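Local coordinates for putative uncharacterized protein (Chaetomium thermophilum, PDB 5T8V) that is probably a cohesin loader that binds chromatin and helps load cohesin onto it, seen here as the HEAT-repeat C-terminal part of a longer chain, at residues H18-Y23 / M76-D81; Q1058-D1061 / L1067-M1070. All blocks are in the same frame, centred on the assembly; numbering follows the deposited sequence.

Contact 1: residues H18-Y23 / M76-D81; sequences HELKAY and MTVPLD
L20 meets V78 methyl to methyl, CD2 of the leucine lying 3.9 Å from CG2 of the valine, and the two side chains cross at about a right angle. A small contact of this kind shows how a loop can be fitted to a helix by a few aliphatic atoms, for no hydrogen bond passes between the two segments. The leucine CB points toward the loop, and with CG anti to the backbone N (chi1 179°) the branch carries CD2 to the valine. V78 answers with CG2, the methyl anti to its own carbonyl carbon, which makes the nearest approach. One residue further along both segments, K21 uses a different principle. Its CB leaves the helix at a slant to the loop, but the extended chain beyond CG spans the distance and brings CE to the ring of P79, 3.8 Å from P79 CD. The ammonium nitrogen lies beside the same ring, NZ being 4.0 Å from P79 CG. Here the CE methylene supplies the apolar contact, and the pair lies nearer the solvent than the buried L20 and V78. L17 adds to the cover of V78, and the V78 carbonyl oxygen accepts a hydrogen bond from R141. In the helical N-terminal part of this HEAT-repeat fragment, the contact lays the loop between helices 56-71 and 81-96 against helix 9-36, whose L20 also packs on A65 and L66.

Contact 2: residues Q1058-D1061 / L1067-M1070; sequences QVFD and LETM
V1059 lies over the first turn of the next helix, its CG1 methyl 3.4 Å from E1068 CA and 3.3 Å from L1067 O. The setting is the joint between two successive helices of the helical HEAT-repeat fold, where a short connection leads from helix 1050-1062 into helix 1065-1086 and a beta-branched residue fills the angle between them. Both valine methyls are used: L1067 CD1 sits 3.7 Å from CG1 and 3.8 Å from CG2 of V1059, the two side chains sliding past each other in opposite directions. Helix 1026-1042 closes this patch, with L1033 touching both V1059 and L1067. Replacing V1059 with an alanine would probably open a gap beside L1067 CD1 and leave the start of the second helix less firmly packed. E1068, whose CB lies 3.5 Å from V1059 CG1, places its CG between the backbone N and the carbonyl carbon (chi1 74°), and the extended remainder carries the carboxylate of this buried residue near the F1060 ring. R1131 makes a long, weak ion pair with that carboxylate, which may temper its charge. F1060 directs its CB away from the second helix, yet its ring returns, and E1068 OE1 stands at the ring edge, near its plane, 4.2 Å from F1060 CD1.

In the fold
Contacts 1 and 2 follow one another along the chain, the first closing before the second opens, and they never touch: their centres are 135 Å apart and their nearest atoms about 121 Å. They lie on opposite sides of the chain's centre, contact 1 about 78 Å from it and contact 2 about 57 Å. Such spacing is consistent with an elongated, predominantly helical chain in which these contacts form locally. The two differ in reach. Contact 1 joins segments 53 residues apart, near the N-terminal end of this fragment, whereas contact 2 is a local and fully buried joint between successive helices. Neither is known to belong to a binding site.

Contact 1: residues H18-Y23 / M76-D81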
ATOM      1  N   HIS A  18      -4.402  16.584 -75.824  1.00 53.67           N
ATOM      2  CA  HIS A  18      -3.495  17.044 -76.872  1.00 55.49           C
ATOM      3  C   HIS A  18      -2.060  17.134 -76.367  1.00 53.96           C
ATOM      4  O   HIS A  18      -1.116  16.857 -77.118  1.00 53.77           O
ATOM      5  CB  HIS A  18      -3.964  18.393 -77.415  1.00 58.48           C
ATOM      6  CG  HIS A  18      -5.123  18.291 -78.358  1.00 62.37           C
ATOM      7  ND1 HIS A  18      -5.565  17.088 -78.866  1.00 63.31           N
ATOM      8  CD2 HIS A  18      -5.931  19.241 -78.887  1.00 66.14           C
ATOM      9  CE1 HIS A  18      -6.593  17.301 -79.667  1.00 66.41           C
ATOM     10  NE2 HIS A  18      -6.836  18.599 -79.698  1.00 68.34           N
ATOM     11  N   GLU A  19      -1.872  17.515 -75.103  1.00 57.90           N
ATOM     12  CA  GLU A  19      -0.527  17.564 -74.539  1.00 56.85           C
ATOM     13  C   GLU A  19       0.086  16.172 -74.482  1.00 54.86           C
ATOM     14  O   GLU A  19       1.234  15.967 -74.898  1.00 54.22           O
ATOM     15  CB  GLU A  19      -0.564  18.200 -73.148  1.00 56.19           C
ATOM     16  CG  GLU A  19      -0.809  19.703 -73.159  1.00 59.25           C
ATOM     17  CD  GLU A  19      -0.880  20.297 -71.764  1.00 58.87           C
ATOM     18  OE1 GLU A  19      -0.916  19.521 -70.785  1.00 56.70           O
ATOM     19  OE2 GLU A  19      -0.898  21.540 -71.646  1.00 60.88           O
ATOM     20  N   LEU A  20      -0.670  15.193 -73.977  1.00 54.91           N
ATOM     21  CA  LEU A  20      -0.151  13.832 -73.920  1.00 52.93           C
ATOM     22  C   LEU A  20       0.112  13.283 -75.316  1.00 54.49           C
ATOM     23  O   LEU A  20       1.084  12.551 -75.525  1.00 53.00           O
ATOM     24  CB  LEU A  20      -1.116  12.918 -73.167  1.00 51.98           C
ATOM     25  CG  LEU A  20      -0.618  11.471 -73.095  1.00 51.52           C
ATOM     26  CD1 LEU A  20      -0.763  10.911 -71.698  1.00 50.13           C
ATOM     27  CD2 LEU A  20      -1.352  10.590 -74.099  1.00 52.51           C
ATOM     28  N   LYS A  21      -0.749  13.606 -76.281  1.00 58.11           N
ATOM     29  CA  LYS A  21      -0.511  13.162 -77.651  1.00 60.67           C
ATOM     30  C   LYS A  21       0.787  13.747 -78.190  1.00 61.05           C
ATOM     31  O   LYS A  21       1.626  13.027 -78.745  1.00 61.41           O
ATOM     32  CB  LYS A  21      -1.689  13.548 -78.547  1.00 63.49           C
ATOM     33  CG  LYS A  21      -2.923  12.675 -78.369  1.00 63.79           C
ATOM     34  CD  LYS A  21      -3.856  12.776 -79.571  1.00 68.02           C
ATOM     35  CE  LYS A  21      -5.102  11.927 -79.380  1.00 69.19           C
ATOM     36  NZ  LYS A  21      -5.813  11.656 -80.664  1.00 72.79           N
ATOM     37  N   ALA A  22       0.976  15.058 -78.023  1.00 44.22           N
ATOM     38  CA  ALA A  22       2.186  15.710 -78.511  1.00 43.95           C
ATOM     39  C   ALA A  22       3.427  15.093 -77.879  1.00 41.66           C
ATOM     40  O   ALA A  22       4.334  14.626 -78.581  1.00 42.56           O
ATOM     41  CB  ALA A  22       2.121  17.211 -78.224  1.00 44.19           C
ATOM     42  N   TYR A  23       3.485  15.079 -76.546  1.00 56.66           N
ATOM     43  CA  TYR A  23       4.645  14.509 -75.870  1.00 53.84           C
ATOM     44  C   TYR A  23       4.870  13.063 -76.293  1.00 52.46           C
ATOM     45  O   TYR A  23       6.015  12.631 -76.473  1.00 50.37           O
ATOM     46  CB  TYR A  23       4.467  14.596 -74.355  1.00 53.99           C
ATOM     47  CG  TYR A  23       5.770  14.463 -73.610  1.00 54.51           C
ATOM     48  CD1 TYR A  23       6.447  13.252 -73.568  1.00 54.18           C
ATOM     49  CD2 TYR A  23       6.332  15.553 -72.961  1.00 55.62           C
ATOM     50  CE1 TYR A  23       7.641  13.128 -72.901  1.00 53.72           C
ATOM     51  CE2 TYR A  23       7.527  15.438 -72.288  1.00 55.38           C
ATOM     52  CZ  TYR A  23       8.175  14.223 -72.260  1.00 54.27           C
ATOM     53  OH  TYR A  23       9.368  14.102 -71.592  1.00 53.42           O
ATOM     54  N   MET A  76      -9.683   7.427 -72.088  1.00 60.84           N
ATOM     55  CA  MET A  76     -10.297   6.476 -73.009  1.00 64.32           C
ATOM     56  C   MET A  76     -10.077   6.872 -74.462  1.00 65.97           C
ATOM     57  O   MET A  76     -10.098   6.010 -75.347  1.00 67.50           O
ATOM     58  CB  MET A  76     -11.792   6.372 -72.719  1.00 67.63           C
ATOM     59  CG  MET A  76     -12.546   7.684 -72.906  1.00 71.34           C
ATOM     60  SD  MET A  76     -14.148   7.700 -72.082  1.00 76.45           S
ATOM     61  CE  MET A  76     -13.649   7.719 -70.359  1.00 73.68           C
ATOM     62  N   THR A  77      -9.867   8.162 -74.730  1.00 60.52           N
ATOM     63  CA  THR A  77      -9.735   8.639 -76.102  1.00 62.31           C
ATOM     64  C   THR A  77      -8.335   8.435 -76.664  1.00 61.69           C
ATOM     65  O   THR A  77      -8.167   8.463 -77.889  1.00 64.68           O
ATOM     66  CB  THR A  77     -10.103  10.123 -76.178  1.00 62.76           C
ATOM     67  OG1 THR A  77     -11.316  10.353 -75.450  1.00 62.88           O
ATOM     68  CG2 THR A  77     -10.301  10.558 -77.627  1.00 65.36           C
ATOM     69  N   VAL A  78      -7.335   8.235 -75.810  1.00 48.39           N
ATOM     70  CA  VAL A  78      -5.964   8.005 -76.258  1.00 47.15           C
ATOM     71  C   VAL A  78      -5.961   6.848 -77.252  1.00 48.04           C
ATOM     72  O   VAL A  78      -6.509   5.779 -76.946  1.00 47.68           O
ATOM     73  CB  VAL A  78      -5.027   7.719 -75.073  1.00 43.96           C
ATOM     74  CG1 VAL A  78      -3.655   7.242 -75.561  1.00 43.17           C
ATOM     75  CG2 VAL A  78      -4.877   8.964 -74.215  1.00 42.82           C
ATOM     76  N   PRO A  79      -5.367   7.000 -78.433  1.00 46.83           N
ATOM     77  CA  PRO A  79      -5.346   5.888 -79.390  1.00 48.41           C
ATOM     78  C   PRO A  79      -4.768   4.628 -78.766  1.00 46.91           C
ATOM     79  O   PRO A  79      -3.684   4.641 -78.181  1.00 44.67           O
ATOM     80  CB  PRO A  79      -4.463   6.418 -80.526  1.00 50.32           C
ATOM     81  CG  PRO A  79      -4.591   7.894 -80.443  1.00 50.98           C
ATOM     82  CD  PRO A  79      -4.740   8.212 -78.985  1.00 48.12           C
ATOM     83  N   LEU A  80      -5.513   3.530 -78.889  1.00 40.52           N
ATOM     84  CA  LEU A  80      -5.051   2.252 -78.358  1.00 39.15           C
ATOM     85  C   LEU A  80      -3.736   1.832 -79.001  1.00 39.10           C
ATOM     86  O   LEU A  80      -2.765   1.512 -78.306  1.00 37.20           O
ATOM     87  CB  LEU A  80      -6.121   1.183 -78.584  1.00 40.58           C
ATOM     88  CG  LEU A  80      -5.737  -0.263 -78.259  1.00 40.21           C
ATOM     89  CD1 LEU A  80      -5.631  -0.465 -76.755  1.00 37.72           C
ATOM     90  CD2 LEU A  80      -6.733  -1.226 -78.879  1.00 42.38           C
ATOM     91  N   ASP A  81      -3.685   1.838 -80.337  1.00 68.05           N
ATOM     92  CA  ASP A  81      -2.560   1.245 -81.053  1.00 69.50           C
ATOM     93  C   ASP A  81      -1.216   1.804 -80.602  1.00 67.16           C
ATOM     94  O   ASP A  81      -0.211   1.084 -80.624  1.00 66.91           O
ATOM     95  CB  ASP A  81      -2.734   1.452 -82.560  1.00 73.65           C
ATOM     96  CG  ASP A  81      -3.337   0.242 -83.250  1.00 77.16           C
ATOM     97  OD1 ASP A  81      -3.990  -0.574 -82.567  1.00 76.05           O
ATOM     98  OD2 ASP A  81      -3.159   0.109 -84.481  1.00 81.61           O
TER

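Contact 2: residues Q1058-D1061 / L1067-M1070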
ATOM      1  N   GLN A1058      -2.389 -12.377  62.022  1.00 59.96           N
ATOM      2  CA  GLN A1058      -3.814 -12.243  62.305  1.00 61.11           C
ATOM      3  C   GLN A1058      -4.561 -11.701  61.093  1.00 58.39           C
ATOM      4  O   GLN A1058      -5.644 -12.188  60.748  1.00 60.08           O
ATOM      5  CB  GLN A1058      -4.020 -11.333  63.515  1.00 61.68           C
ATOM      6  CG  GLN A1058      -5.446 -11.313  64.051  1.00 63.67           C
ATOM      7  CD  GLN A1058      -5.925 -12.675  64.528  1.00 67.28           C
ATOM      8  OE1 GLN A1058      -7.090 -13.028  64.349  1.00 67.66           O
ATOM      9  NE2 GLN A1058      -5.033 -13.443  65.145  1.00 70.10           N
ATOM     10  N   VAL A1059      -3.990 -10.694  60.430  1.00 39.24           N
ATOM     11  CA  VAL A1059      -4.610 -10.122  59.237  1.00 38.09           C
ATOM     12  C   VAL A1059      -4.809 -11.201  58.182  1.00 38.40           C
ATOM     13  O   VAL A1059      -5.925 -11.429  57.697  1.00 38.75           O
ATOM     14  CB  VAL A1059      -3.757  -8.961  58.697  1.00 36.67           C
ATOM     15  CG1 VAL A1059      -4.132  -8.614  57.261  1.00 35.72           C
ATOM     16  CG2 VAL A1059      -3.909  -7.738  59.584  1.00 36.42           C
ATOM     17  N   PHE A1060      -3.723 -11.881  57.807  1.00 46.43           N
ATOM     18  CA  PHE A1060      -3.816 -12.893  56.761  1.00 46.05           C
ATOM     19  C   PHE A1060      -4.768 -14.017  57.149  1.00 49.73           C
ATOM     20  O   PHE A1060      -5.441 -14.585  56.282  1.00 50.73           O
ATOM     21  CB  PHE A1060      -2.427 -13.449  56.448  1.00 44.24           C
ATOM     22  CG  PHE A1060      -1.516 -12.459  55.776  1.00 40.99           C
ATOM     23  CD1 PHE A1060      -1.919 -11.793  54.631  1.00 39.14           C
ATOM     24  CD2 PHE A1060      -0.261 -12.190  56.296  1.00 40.65           C
ATOM     25  CE1 PHE A1060      -1.085 -10.882  54.013  1.00 37.33           C
ATOM     26  CE2 PHE A1060       0.577 -11.278  55.683  1.00 37.12           C
ATOM     27  CZ  PHE A1060       0.165 -10.624  54.540  1.00 36.69           C
ATOM     28  N   ASP A1061      -4.847 -14.347  58.440  1.00 50.38           N
ATOM     29  CA  ASP A1061      -5.778 -15.382  58.879  1.00 53.40           C
ATOM     30  C   ASP A1061      -7.224 -14.925  58.725  1.00 53.73           C
ATOM     31  O   ASP A1061      -8.080 -15.696  58.277  1.00 54.32           O
ATOM     32  CB  ASP A1061      -5.492 -15.770  60.331  1.00 55.69           C
ATOM     33  CG  ASP A1061      -4.213 -16.572  60.483  1.00 56.48           C
ATOM     34  OD1 ASP A1061      -3.779 -17.198  59.494  1.00 55.72           O
ATOM     35  OD2 ASP A1061      -3.645 -16.581  61.596  1.00 57.65           O
ATOM     36  N   LEU A1067      -7.576  -4.573  55.023  1.00 68.33           N
ATOM     37  CA  LEU A1067      -6.479  -4.469  55.974  1.00 70.10           C
ATOM     38  C   LEU A1067      -5.377  -5.491  55.724  1.00 69.02           C
ATOM     39  O   LEU A1067      -4.351  -5.446  56.410  1.00 70.33           O
ATOM     40  CB  LEU A1067      -7.004  -4.577  57.409  1.00 71.95           C
ATOM     41  CG  LEU A1067      -8.015  -5.663  57.786  1.00 75.10           C
ATOM     42  CD1 LEU A1067      -7.315  -6.970  58.043  1.00 77.31           C
ATOM     43  CD2 LEU A1067      -8.806  -5.229  59.004  1.00 76.55           C
ATOM     44  N   GLU A1068      -5.550  -6.396  54.759  1.00 53.94           N
ATOM     45  CA  GLU A1068      -4.415  -7.140  54.228  1.00 51.74           C
ATOM     46  C   GLU A1068      -3.795  -6.442  53.027  1.00 47.70           C
ATOM     47  O   GLU A1068      -2.621  -6.685  52.721  1.00 46.15           O
ATOM     48  CB  GLU A1068      -4.825  -8.575  53.863  1.00 53.45           C
ATOM     49  CG  GLU A1068      -5.658  -8.731  52.606  1.00 53.76           C
ATOM     50  CD  GLU A1068      -6.161 -10.156  52.421  1.00 54.80           C
ATOM     51  OE1 GLU A1068      -5.861 -11.010  53.283  1.00 55.55           O
ATOM     52  OE2 GLU A1068      -6.854 -10.426  51.418  1.00 54.69           O
ATOM     53  N   THR A1069      -4.552  -5.573  52.350  1.00 52.72           N
ATOM     54  CA  THR A1069      -3.935  -4.600  51.456  1.00 50.13           C
ATOM     55  C   THR A1069      -3.017  -3.670  52.235  1.00 49.34           C
ATOM     56  O   THR A1069      -1.923  -3.327  51.768  1.00 49.19           O
ATOM     57  CB  THR A1069      -5.009  -3.791  50.722  1.00 48.90           C
ATOM     58  OG1 THR A1069      -5.842  -4.671  49.958  1.00 49.16           O
ATOM     59  CG2 THR A1069      -4.379  -2.756  49.793  1.00 47.78           C
ATOM     60  N   MET A1070      -3.442  -3.258  53.434  1.00 44.18           N
ATOM     61  CA  MET A1070      -2.584  -2.424  54.275  1.00 43.15           C
ATOM     62  C   MET A1070      -1.235  -3.085  54.542  1.00 41.85           C
ATOM     63  O   MET A1070      -0.220  -2.392  54.667  1.00 40.80           O
ATOM     64  CB  MET A1070      -3.290  -2.113  55.594  1.00 44.64           C
ATOM     65  CG  MET A1070      -4.573  -1.296  55.449  1.00 44.65           C
ATOM     66  SD  MET A1070      -4.301   0.370  54.815  1.00 43.07           S
ATOM     67  CE  MET A1070      -4.526   0.136  53.052  1.00 42.08           C
TER